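Local coordinates for leucine-rich-repeat protein (Methanosarcina barkeri, PDB 4WNR) that binds guanine nucleotides through the Roc G domain of a Roco protein and may phosphorylate serine and threonine residues of other proteins, at residues 34-42 / 202-212. Sequence-based numbering, arbitrary orientation.
Sequences GEKKPLNEV and HMQIEWAKSWF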
# COMPACT_ATOMS: atom_id res chain seq x y z
N GLY A 34 25.14 -10.49 17.29
CA GLY A 34 23.96 -11.33 17.07
C GLY A 34 23.96 -12.03 15.73
O GLY A 34 24.55 -11.55 14.76
N GLU A 35 23.30 -13.19 15.68
CA GLU A 35 23.14 -13.95 14.43
C GLU A 35 22.11 -13.26 13.55
O GLU A 35 21.03 -12.90 14.02
CB GLU A 35 22.71 -15.39 14.74
CG GLU A 35 22.60 -16.31 13.52
CD GLU A 35 23.94 -16.61 12.86
OE1 GLU A 35 25.00 -16.33 13.45
OE2 GLU A 35 23.93 -17.14 11.72
N LYS A 36 22.43 -13.10 12.27
CA LYS A 36 21.59 -12.35 11.33
C LYS A 36 20.94 -13.24 10.27
O LYS A 36 21.62 -13.77 9.39
CB LYS A 36 22.41 -11.25 10.65
CG LYS A 36 22.93 -10.19 11.61
CD LYS A 36 23.79 -9.15 10.89
CE LYS A 36 22.94 -8.18 10.09
NZ LYS A 36 23.78 -7.15 9.41
N LYS A 37 19.62 -13.38 10.37
CA LYS A 37 18.83 -14.10 9.36
C LYS A 37 18.41 -13.15 8.23
O LYS A 37 18.34 -11.94 8.43
CB LYS A 37 17.59 -14.74 9.99
CG LYS A 37 17.85 -16.05 10.71
CD LYS A 37 18.46 -15.84 12.09
CE LYS A 37 18.56 -17.15 12.86
NZ LYS A 37 19.04 -16.96 14.25
N PRO A 38 18.12 -13.70 7.03
CA PRO A 38 17.67 -12.88 5.91
C PRO A 38 16.20 -12.45 6.06
O PRO A 38 15.41 -13.15 6.69
CB PRO A 38 17.84 -13.80 4.71
CG PRO A 38 17.68 -15.17 5.26
CD PRO A 38 18.21 -15.13 6.66
N LEU A 39 15.87 -11.30 5.48
CA LEU A 39 14.52 -10.73 5.58
C LEU A 39 13.53 -11.51 4.72
O LEU A 39 12.56 -12.07 5.23
CB LEU A 39 14.53 -9.25 5.19
CG LEU A 39 13.19 -8.49 5.20
CD1 LEU A 39 12.42 -8.69 6.50
CD2 LEU A 39 13.43 -7.01 4.95
N ASN A 40 13.78 -11.52 3.41
CA ASN A 40 12.96 -12.25 2.44
C ASN A 40 11.47 -11.90 2.50
O ASN A 40 10.61 -12.78 2.52
CB ASN A 40 13.15 -13.77 2.60
CG ASN A 40 14.60 -14.20 2.48
OD1 ASN A 40 15.04 -15.10 3.20
ND2 ASN A 40 15.35 -13.57 1.58
N GLU A 41 11.18 -10.60 2.53
CA GLU A 41 9.80 -10.10 2.48
C GLU A 41 9.68 -8.93 1.51
O GLU A 41 10.56 -8.07 1.46
CB GLU A 41 9.30 -9.68 3.86
CG GLU A 41 8.38 -10.69 4.53
CD GLU A 41 7.52 -10.09 5.63
OE1 GLU A 41 7.37 -8.85 5.68
OE2 GLU A 41 6.97 -10.86 6.44
N VAL A 42 8.58 -8.91 0.76
CA VAL A 42 8.30 -7.84 -0.20
C VAL A 42 6.82 -7.51 -0.18
O VAL A 42 5.98 -8.41 -0.07
CB VAL A 42 8.67 -8.25 -1.65
CG1 VAL A 42 8.70 -7.02 -2.55
CG2 VAL A 42 10.01 -8.97 -1.70
N HIS A 202 16.26 -5.55 -1.60
CA HIS A 202 16.24 -5.83 -0.16
C HIS A 202 15.92 -7.29 0.18
O HIS A 202 15.62 -7.62 1.33
CB HIS A 202 15.27 -4.88 0.56
CG HIS A 202 13.82 -5.26 0.43
ND1 HIS A 202 13.08 -5.00 -0.70
CD2 HIS A 202 12.98 -5.87 1.29
CE1 HIS A 202 11.85 -5.44 -0.53
NE2 HIS A 202 11.76 -5.97 0.67
N MET A 203 16.01 -8.17 -0.82
CA MET A 203 15.85 -9.61 -0.61
C MET A 203 17.13 -10.20 -0.02
O MET A 203 17.08 -11.10 0.82
CB MET A 203 15.50 -10.31 -1.92
CG MET A 203 14.50 -11.45 -1.77
SD MET A 203 12.87 -10.82 -1.30
CE MET A 203 11.99 -12.35 -1.02
N GLN A 204 18.27 -9.67 -0.46
CA GLN A 204 19.58 -10.11 0.02
C GLN A 204 19.95 -9.49 1.37
O GLN A 204 20.84 -9.99 2.06
CB GLN A 204 20.66 -9.77 -1.01
CG GLN A 204 20.46 -10.41 -2.37
CD GLN A 204 20.54 -11.93 -2.32
OE1 GLN A 204 21.51 -12.49 -1.81
NE2 GLN A 204 19.52 -12.60 -2.85
N ILE A 205 19.27 -8.40 1.74
CA ILE A 205 19.52 -7.73 3.02
C ILE A 205 19.09 -8.63 4.19
O ILE A 205 18.08 -9.33 4.11
CB ILE A 205 18.80 -6.36 3.10
CG1 ILE A 205 19.41 -5.40 2.07
CG2 ILE A 205 18.91 -5.76 4.50
CD1 ILE A 205 18.69 -4.07 1.95
N GLU A 206 19.87 -8.59 5.27
CA GLU A 206 19.65 -9.45 6.43
C GLU A 206 19.54 -8.64 7.73
O GLU A 206 20.16 -7.58 7.87
CB GLU A 206 20.76 -10.51 6.55
CG GLU A 206 22.18 -9.97 6.43
CD GLU A 206 23.24 -11.05 6.56
OE1 GLU A 206 22.94 -12.23 6.27
OE2 GLU A 206 24.38 -10.72 6.94
N TRP A 207 18.75 -9.17 8.66
CA TRP A 207 18.38 -8.47 9.89
C TRP A 207 18.88 -9.20 11.14
O TRP A 207 19.14 -10.40 11.10
CB TRP A 207 16.85 -8.40 9.99
CG TRP A 207 16.21 -7.28 9.24
CD1 TRP A 207 16.77 -6.49 8.28
CD2 TRP A 207 14.85 -6.86 9.36
NE1 TRP A 207 15.85 -5.59 7.81
CE2 TRP A 207 14.66 -5.80 8.46
CE3 TRP A 207 13.77 -7.28 10.15
CZ2 TRP A 207 13.44 -5.14 8.33
CZ3 TRP A 207 12.55 -6.62 10.02
CH2 TRP A 207 12.40 -5.57 9.11
N ALA A 208 18.97 -8.46 12.24
CA ALA A 208 19.22 -9.05 13.55
C ALA A 208 17.93 -9.68 14.09
O ALA A 208 16.84 -9.38 13.60
CB ALA A 208 19.74 -8.01 14.52
N LYS A 209 18.06 -10.53 15.09
CA LYS A 209 16.91 -11.23 15.68
C LYS A 209 15.92 -10.26 16.33
O LYS A 209 14.71 -10.48 16.27
CB LYS A 209 17.37 -12.26 16.72
CG LYS A 209 18.12 -13.44 16.13
CD LYS A 209 18.77 -14.30 17.20
CE LYS A 209 20.03 -13.65 17.76
NZ LYS A 209 20.71 -14.51 18.76
N SER A 210 16.44 -9.21 16.95
CA SER A 210 15.61 -8.21 17.64
C SER A 210 14.66 -7.47 16.68
O SER A 210 13.54 -7.14 17.05
CB SER A 210 16.49 -7.20 18.37
OG SER A 210 17.46 -6.64 17.50
N TRP A 211 15.12 -7.23 15.46
CA TRP A 211 14.32 -6.53 14.45
C TRP A 211 13.11 -7.36 14.02
O TRP A 211 12.03 -6.80 13.77
CB TRP A 211 15.19 -6.18 13.23
CG TRP A 211 16.17 -5.06 13.48
CD1 TRP A 211 16.78 -4.74 14.66
CD2 TRP A 211 16.68 -4.13 12.51
NE1 TRP A 211 17.62 -3.67 14.49
CE2 TRP A 211 17.58 -3.27 13.18
CE3 TRP A 211 16.45 -3.93 11.14
CZ2 TRP A 211 18.25 -2.23 12.53
CZ3 TRP A 211 17.12 -2.89 10.50
CH2 TRP A 211 18.01 -2.06 11.20
N PHE A 212 13.27 -8.68 13.94
CA PHE A 212 12.16 -9.59 13.66
C PHE A 212 11.17 -9.66 14.82
O PHE A 212 9.97 -9.80 14.60
CB PHE A 212 12.68 -11.00 13.35
CG PHE A 212 13.35 -11.13 12.01
CD1 PHE A 212 12.60 -11.09 10.84
CD2 PHE A 212 14.72 -11.30 11.92
CE1 PHE A 212 13.22 -11.21 9.61
CE2 PHE A 212 15.34 -11.43 10.69
CZ PHE A 212 14.59 -11.38 9.53
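L39 packs against W207, F212 and H202. Its CB lies 3.7 Å from I205 O. CG stands anti to the backbone N (chi1 178°), which carries both methyls in among the rings. CD1 sits over the six-membered ring of W207, 3.9 Å from the ring centroid, in a CH-pi contact almost on the ring normal. CD1 also touches F212 CE1. CD2, the other branch, lies 3.9 Å from H202 CD2, in the plane of the imidazole and at its edge; it also meets W207 CZ2. The opposite face of W207 is met by W211, and F252 makes an edge-to-face contact with W207. The backbones run antiparallel here. W207 N donates to K37 O (2.8 Å), and L39 N donates to I205 O (3.3 Å). This short, loose pairing joins the start of strand 36-47, in the P-loop-type Roc domain, to the segment that enters helix 209-220 of the COR-A region. Farther along, H202 NE2 donates to E41 O in a bent bond, modelled too short (2.5 Å) for its length to be relied on, with the oxygen tilted 30° out of the ring plane. With an alanine here in place of H202, E41 O would probably lose this donor, and a gap would be likely to open beside L39 CD2 and V42 CG1. V42 CG2 contacts M203 SD, and the two side chains cross at about a right angle. M203 CE lies 3.6 Å from N40 CA.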